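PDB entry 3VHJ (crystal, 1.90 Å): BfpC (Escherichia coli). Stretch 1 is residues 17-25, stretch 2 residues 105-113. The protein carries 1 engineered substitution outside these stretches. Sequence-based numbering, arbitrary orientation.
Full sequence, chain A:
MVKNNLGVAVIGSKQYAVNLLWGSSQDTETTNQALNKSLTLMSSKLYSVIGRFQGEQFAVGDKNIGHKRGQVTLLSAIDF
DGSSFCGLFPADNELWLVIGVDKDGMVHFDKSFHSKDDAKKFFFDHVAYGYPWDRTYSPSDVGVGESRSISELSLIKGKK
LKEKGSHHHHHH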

ATOM      1  N   ALA A  17      -1.648  -4.407  -7.347  1.00 17.23           N
ATOM      2  CA  ALA A  17      -1.754  -5.283  -6.196  1.00 16.55           C
ATOM      3  C   ALA A  17      -1.828  -4.355  -4.989  1.00 16.09           C
ATOM      4  O   ALA A  17      -0.962  -3.496  -4.812  1.00 16.87           O
ATOM      5  N   VAL A  18      -2.872  -4.508  -4.178  1.00 15.72           N
ATOM      6  CA  VAL A  18      -3.037  -3.699  -2.976  1.00 13.73           C
ATOM      7  C   VAL A  18      -3.241  -4.629  -1.779  1.00 14.84           C
ATOM      8  O   VAL A  18      -3.409  -5.837  -1.945  1.00 15.26           O
ATOM      9  N   ASN A  19      -3.223  -4.063  -0.577  1.00 15.23           N
ATOM     10  CA  ASN A  19      -3.394  -4.837   0.649  1.00 16.52           C
ATOM     11  C   ASN A  19      -2.258  -5.832   0.847  1.00 16.29           C
ATOM     12  O   ASN A  19      -2.476  -6.974   1.249  1.00 15.91           O
ATOM     13  N   LEU A  20      -1.040  -5.399   0.550  1.00 15.86           N
ATOM     14  CA  LEU A  20       0.130  -6.247   0.732  1.00 16.47           C
ATOM     15  C   LEU A  20       0.647  -6.045   2.151  1.00 16.28           C
ATOM     16  O   LEU A  20       0.301  -5.067   2.809  1.00 17.03           O
ATOM     17  N   LEU A  21       1.456  -6.981   2.631  1.00 14.96           N
ATOM     18  CA  LEU A  21       2.042  -6.862   3.959  1.00 16.44           C
ATOM     19  C   LEU A  21       3.406  -6.224   3.750  1.00 17.43           C
ATOM     20  O   LEU A  21       4.294  -6.847   3.181  1.00 17.64           O
ATOM     21  N   TRP A  22       3.566  -4.987   4.210  1.00 17.91           N
ATOM     22  CA  TRP A  22       4.818  -4.271   4.043  1.00 18.28           C
ATOM     23  C   TRP A  22       5.683  -4.294   5.285  1.00 19.99           C
ATOM     24  O   TRP A  22       5.186  -4.247   6.407  1.00 21.29           O
ATOM     25  N   GLY A  23       6.990  -4.340   5.066  1.00 20.39           N
ATOM     26  CA  GLY A  23       7.916  -4.349   6.176  1.00 21.80           C
ATOM     27  C   GLY A  23       9.306  -3.926   5.751  1.00 20.74           C
ATOM     28  O   GLY A  23       9.611  -3.810   4.563  1.00 19.40           O
ATOM     29  N   SER A  24      10.142  -3.666   6.745  1.00 22.94           N
ATOM     30  CA  SER A  24      11.522  -3.283   6.511  1.00 23.00           C
ATOM     31  C   SER A  24      12.315  -3.888   7.658  1.00 24.29           C
ATOM     32  O   SER A  24      11.769  -4.156   8.729  1.00 25.42           O
ATOM     33  N   SER A  25      13.594  -4.133   7.427  1.00 25.46           N
ATOM     34  CA  SER A  25      14.428  -4.723   8.462  1.00 26.88           C
ATOM     35  C   SER A  25      14.780  -3.684   9.507  1.00 28.86           C
ATOM     36  O   SER A  25      14.706  -2.484   9.252  1.00 29.78           O
ATOM     37  N   GLY A 105       9.477   7.563   3.532  1.00 21.39           N
ATOM     38  CA  GLY A 105       9.049   6.820   2.362  1.00 19.68           C
ATOM     39  C   GLY A 105       8.649   5.386   2.664  1.00 19.21           C
ATOM     40  O   GLY A 105       8.402   4.608   1.750  1.00 19.05           O
HETATM   41  N   MSE A 106       8.585   5.030   3.943  1.00 18.38           N
HETATM   42  CA  MSE A 106       8.201   3.676   4.320  1.00 18.99           C
HETATM   43  C   MSE A 106       6.688   3.530   4.320  1.00 18.32           C
HETATM   44  O   MSE A 106       5.969   4.389   4.834  1.00 18.03           O
ATOM     45  N   VAL A 107       6.208   2.439   3.736  1.00 19.39           N
ATOM     46  CA  VAL A 107       4.784   2.189   3.689  1.00 19.07           C
ATOM     47  C   VAL A 107       4.294   1.778   5.071  1.00 21.15           C
ATOM     48  O   VAL A 107       4.753   0.778   5.633  1.00 20.88           O
ATOM     49  N   HIS A 108       3.379   2.567   5.627  1.00 20.14           N
ATOM     50  CA  HIS A 108       2.808   2.264   6.937  1.00 22.18           C
ATOM     51  C   HIS A 108       1.470   1.563   6.773  1.00 20.90           C
ATOM     52  O   HIS A 108       1.127   0.675   7.552  1.00 21.10           O
ATOM     53  N   PHE A 109       0.712   1.974   5.762  1.00 19.13           N
ATOM     54  CA  PHE A 109      -0.593   1.383   5.505  1.00 18.36           C
ATOM     55  C   PHE A 109      -0.849   1.103   4.032  1.00 17.64           C
ATOM     56  O   PHE A 109      -0.540   1.919   3.161  1.00 15.39           O
ATOM     57  N   ASP A 110      -1.415  -0.069   3.772  1.00 17.17           N
ATOM     58  CA  ASP A 110      -1.791  -0.487   2.430  1.00 18.13           C
ATOM     59  C   ASP A 110      -2.927  -1.471   2.668  1.00 18.45           C
ATOM     60  O   ASP A 110      -2.704  -2.670   2.783  1.00 18.75           O
ATOM     61  N   LYS A 111      -4.146  -0.950   2.753  1.00 19.70           N
ATOM     62  CA  LYS A 111      -5.314  -1.785   3.017  1.00 19.56           C
ATOM     63  C   LYS A 111      -6.412  -1.561   1.997  1.00 19.17           C
ATOM     64  O   LYS A 111      -6.590  -0.451   1.505  1.00 18.48           O
ATOM     65  N   SER A 112      -7.136  -2.627   1.675  1.00 19.09           N
ATOM     66  CA  SER A 112      -8.243  -2.547   0.737  1.00 19.47           C
ATOM     67  C   SER A 112      -9.472  -3.093   1.458  1.00 20.90           C
ATOM     68  O   SER A 112      -9.345  -3.924   2.358  1.00 19.66           O
ATOM     69  N   PHE A 113     -10.651  -2.609   1.077  1.00 20.95           N
ATOM     70  CA  PHE A 113     -11.902  -3.053   1.692  1.00 22.28           C
ATOM     71  C   PHE A 113     -12.993  -3.067   0.637  1.00 22.69           C
ATOM     72  O   PHE A 113     -12.996  -2.232  -0.262  1.00 22.51           O
TER

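The contact is organised around the carboxylate of Asp110, a buried side chain that points toward stretch 1 with chi1 at 174° (t) and chi2 at 8°. Its two oxygens accept three hydrogen bonds from stretch 1. Asn19 N donates to Asp110 OD1 at 2.8 Å with an N-H...O angle of 157°, and Leu20 N donates to Asp110 OD2 at 3.2 Å and 166°. The indole supplies the third: Trp22 NE1 lies 2.8 Å from Asp110 OD2, also at 166°, and OD2 sits at the ring edge, near its plane, as expected for an acceptor on an in-plane N-H. Water 1 adds a further donor, bonding to Asp110 OD2 at 2.8 Å and to Ala17 O at 2.9 Å. The negative charge is thus met by backbone amides, an indole and a water, with no cationic group of either stretch among these donors.

Asn19 also takes part through its side chain, as an acceptor. Its positive phi and psi (64/41) place it in the left-handed region; its CA-to-CB bond points sideways to stretch 2, and chi1 at -161° (t) and chi2 at 75° place OD1 near Ser112 N. Asn19 OD1 accepts a hydrogen bond from Ser112 N at 3.2 Å and 157°. The backbones are close here, the CA atoms of Asn19 and Lys111 being 4.3 Å apart, and Asn19 CA makes a C-H...O contact of 3.1 Å to Asp110 O, with 160° at the hydrogen.

Two more waters link main-chain carbonyls, which cannot bond to one another directly. Water 2 donates to Leu20 O and to Asp110 O, both at 2.7 Å; water 3 donates to Trp22 O at 3.0 Å and to Val107 O at 3.2 Å.

Apolar packing extends this polar centre. Trp22 (chi1 -66°, m; chi2 84°) and Val107 (chi1 176°, t) both point toward the opposing stretch. Val107 CG1 lies 3.6 Å from the centroid of the Trp22 five-membered ring and 15° off its normal, a CH-pi contact over one face. The same indole therefore uses its edge for Asp110 and a face for Val107.

Near Asn19, Ser112 points inward with chi1 at 63° (p): its CB is 3.7 Å from Val18 CG2, while Ser112 OG comes within 3.3 Å of Asn19 CB and is hydrogen-bonded elsewhere in the structure. At the far end, Ser24 CB meets the selenium of selenomethionine Met106 (SE) at a looser 4.2 Å. Leu21, His108 and Phe109 point away and make no contact.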

ATOM      1  CB  ALA A  17      -0.513  -6.173  -6.098  1.00 16.24           C
ATOM      2  CB  VAL A  18      -4.260  -2.731  -3.092  1.00 14.36           C
ATOM      3  CG1 VAL A  18      -4.024  -1.729  -4.213  1.00 13.08           C
ATOM      4  CG2 VAL A  18      -5.536  -3.520  -3.363  1.00 15.12           C
ATOM      5  CB  ASN A  19      -4.724  -5.594   0.643  1.00 18.20           C
ATOM      6  CG  ASN A  19      -5.150  -6.020   2.033  1.00 21.81           C
ATOM      7  OD1 ASN A  19      -5.602  -5.204   2.830  1.00 24.35           O
ATOM      8  ND2 ASN A  19      -4.997  -7.304   2.334  1.00 29.12           N
ATOM      9  CB  LEU A  20       1.225  -5.854  -0.259  1.00 17.23           C
ATOM     10  CG  LEU A  20       0.905  -6.072  -1.739  1.00 19.32           C
ATOM     11  CD1 LEU A  20       1.690  -5.089  -2.572  1.00 23.36           C
ATOM     12  CD2 LEU A  20       1.235  -7.500  -2.129  1.00 20.46           C
ATOM     13  CB  LEU A  21       2.225  -8.237   4.598  1.00 18.71           C
ATOM     14  CG  LEU A  21       2.906  -8.276   5.973  1.00 20.07           C
ATOM     15  CD1 LEU A  21       2.076  -7.499   6.986  1.00 24.65           C
ATOM     16  CD2 LEU A  21       3.060  -9.722   6.418  1.00 23.31           C
ATOM     17  CB  TRP A  22       4.558  -2.813   3.657  1.00 16.54           C
ATOM     18  CG  TRP A  22       3.929  -2.646   2.311  1.00 16.64           C
ATOM     19  CD1 TRP A  22       2.598  -2.722   2.008  1.00 16.32           C
ATOM     20  CD2 TRP A  22       4.607  -2.394   1.082  1.00 17.14           C
ATOM     21  NE1 TRP A  22       2.406  -2.533   0.662  1.00 13.86           N
ATOM     22  CE2 TRP A  22       3.626  -2.327   0.068  1.00 16.72           C
ATOM     23  CE3 TRP A  22       5.954  -2.216   0.735  1.00 16.59           C
ATOM     24  CZ2 TRP A  22       3.948  -2.092  -1.272  1.00 15.31           C
ATOM     25  CZ3 TRP A  22       6.275  -1.985  -0.595  1.00 17.07           C
ATOM     26  CH2 TRP A  22       5.275  -1.924  -1.584  1.00 18.51           C
ATOM     27  CB  SER A  24      11.676  -1.758   6.479  1.00 21.65           C
ATOM     28  OG  SER A  24      11.157  -1.150   7.649  1.00 22.93           O
ATOM     29  CB  SER A  25      15.715  -5.264   7.859  1.00 24.64           C
ATOM     30  OG  SER A  25      16.518  -4.200   7.402  1.00 23.87           O
HETATM   31  CB  MSE A 106       8.745   3.322   5.708  1.00 20.44           C
HETATM   32  CG  MSE A 106      10.272   3.328   5.821  1.00 24.92           C
HETATM   33 SE   MSE A 106      11.168   2.011   4.753  1.00 33.12          SE
HETATM   34  CE  MSE A 106      11.893   3.137   3.366  1.00 29.09           C
ATOM     35  CB  VAL A 107       4.447   1.073   2.667  1.00 19.22           C
ATOM     36  CG1 VAL A 107       2.958   0.767   2.702  1.00 18.34           C
ATOM     37  CG2 VAL A 107       4.861   1.510   1.267  1.00 16.38           C
ATOM     38  CB  HIS A 108       2.596   3.537   7.761  1.00 26.06           C
ATOM     39  CG  HIS A 108       3.833   4.037   8.438  1.00 31.50           C
ATOM     40  ND1 HIS A 108       3.793   4.801   9.586  1.00 34.20           N
ATOM     41  CD2 HIS A 108       5.143   3.899   8.123  1.00 32.23           C
ATOM     42  CE1 HIS A 108       5.026   5.111   9.948  1.00 34.87           C
ATOM     43  NE2 HIS A 108       5.864   4.576   9.077  1.00 33.53           N
ATOM     44  CB  PHE A 109      -1.708   2.302   6.024  1.00 17.83           C
ATOM     45  CG  PHE A 109      -1.656   2.541   7.504  1.00 20.22           C
ATOM     46  CD1 PHE A 109      -2.008   1.533   8.396  1.00 19.40           C
ATOM     47  CD2 PHE A 109      -1.247   3.777   8.010  1.00 18.89           C
ATOM     48  CE1 PHE A 109      -1.955   1.746   9.774  1.00 20.05           C
ATOM     49  CE2 PHE A 109      -1.190   4.003   9.382  1.00 18.48           C
ATOM     50  CZ  PHE A 109      -1.545   2.983  10.268  1.00 20.02           C
ATOM     51  CB  ASP A 110      -0.634  -1.175   1.705  1.00 16.46           C
ATOM     52  CG  ASP A 110      -1.050  -1.737   0.357  1.00 16.90           C
ATOM     53  OD1 ASP A 110      -2.195  -1.458  -0.070  1.00 15.00           O
ATOM     54  OD2 ASP A 110      -0.241  -2.452  -0.280  1.00 14.53           O
ATOM     55  CB  LYS A 111      -5.863  -1.473   4.410  1.00 22.44           C
ATOM     56  CG  LYS A 111      -4.870  -1.699   5.524  1.00 25.93           C
ATOM     57  CD  LYS A 111      -4.868  -3.143   5.999  1.00 29.58           C
ATOM     58  CE  LYS A 111      -6.157  -3.472   6.731  1.00 31.97           C
ATOM     59  NZ  LYS A 111      -6.122  -4.829   7.351  1.00 35.74           N
ATOM     60  CB  SER A 112      -7.953  -3.376  -0.516  1.00 20.02           C
ATOM     61  OG  SER A 112      -7.832  -4.747  -0.198  1.00 23.73           O
ATOM     62  CB  PHE A 113     -12.357  -2.085   2.794  1.00 22.40           C
ATOM     63  CG  PHE A 113     -11.299  -1.751   3.796  1.00 23.04           C
ATOM     64  CD1 PHE A 113     -10.294  -0.839   3.490  1.00 21.91           C
ATOM     65  CD2 PHE A 113     -11.306  -2.351   5.050  1.00 22.32           C
ATOM     66  CE1 PHE A 113      -9.310  -0.528   4.424  1.00 23.68           C
ATOM     67  CE2 PHE A 113     -10.326  -2.046   5.988  1.00 23.72           C
ATOM     68  CZ  PHE A 113      -9.329  -1.135   5.674  1.00 23.08           C
TER
HETATM   69  O   HOH W   1       0.379  -1.740  -2.880  1.00 14.66           O
HETATM   70  O   HOH W   2      -1.787  -4.671   4.431  1.00 26.72           O
HETATM   71  O   HOH W   3       3.760  -1.784   7.357  1.00 43.13           O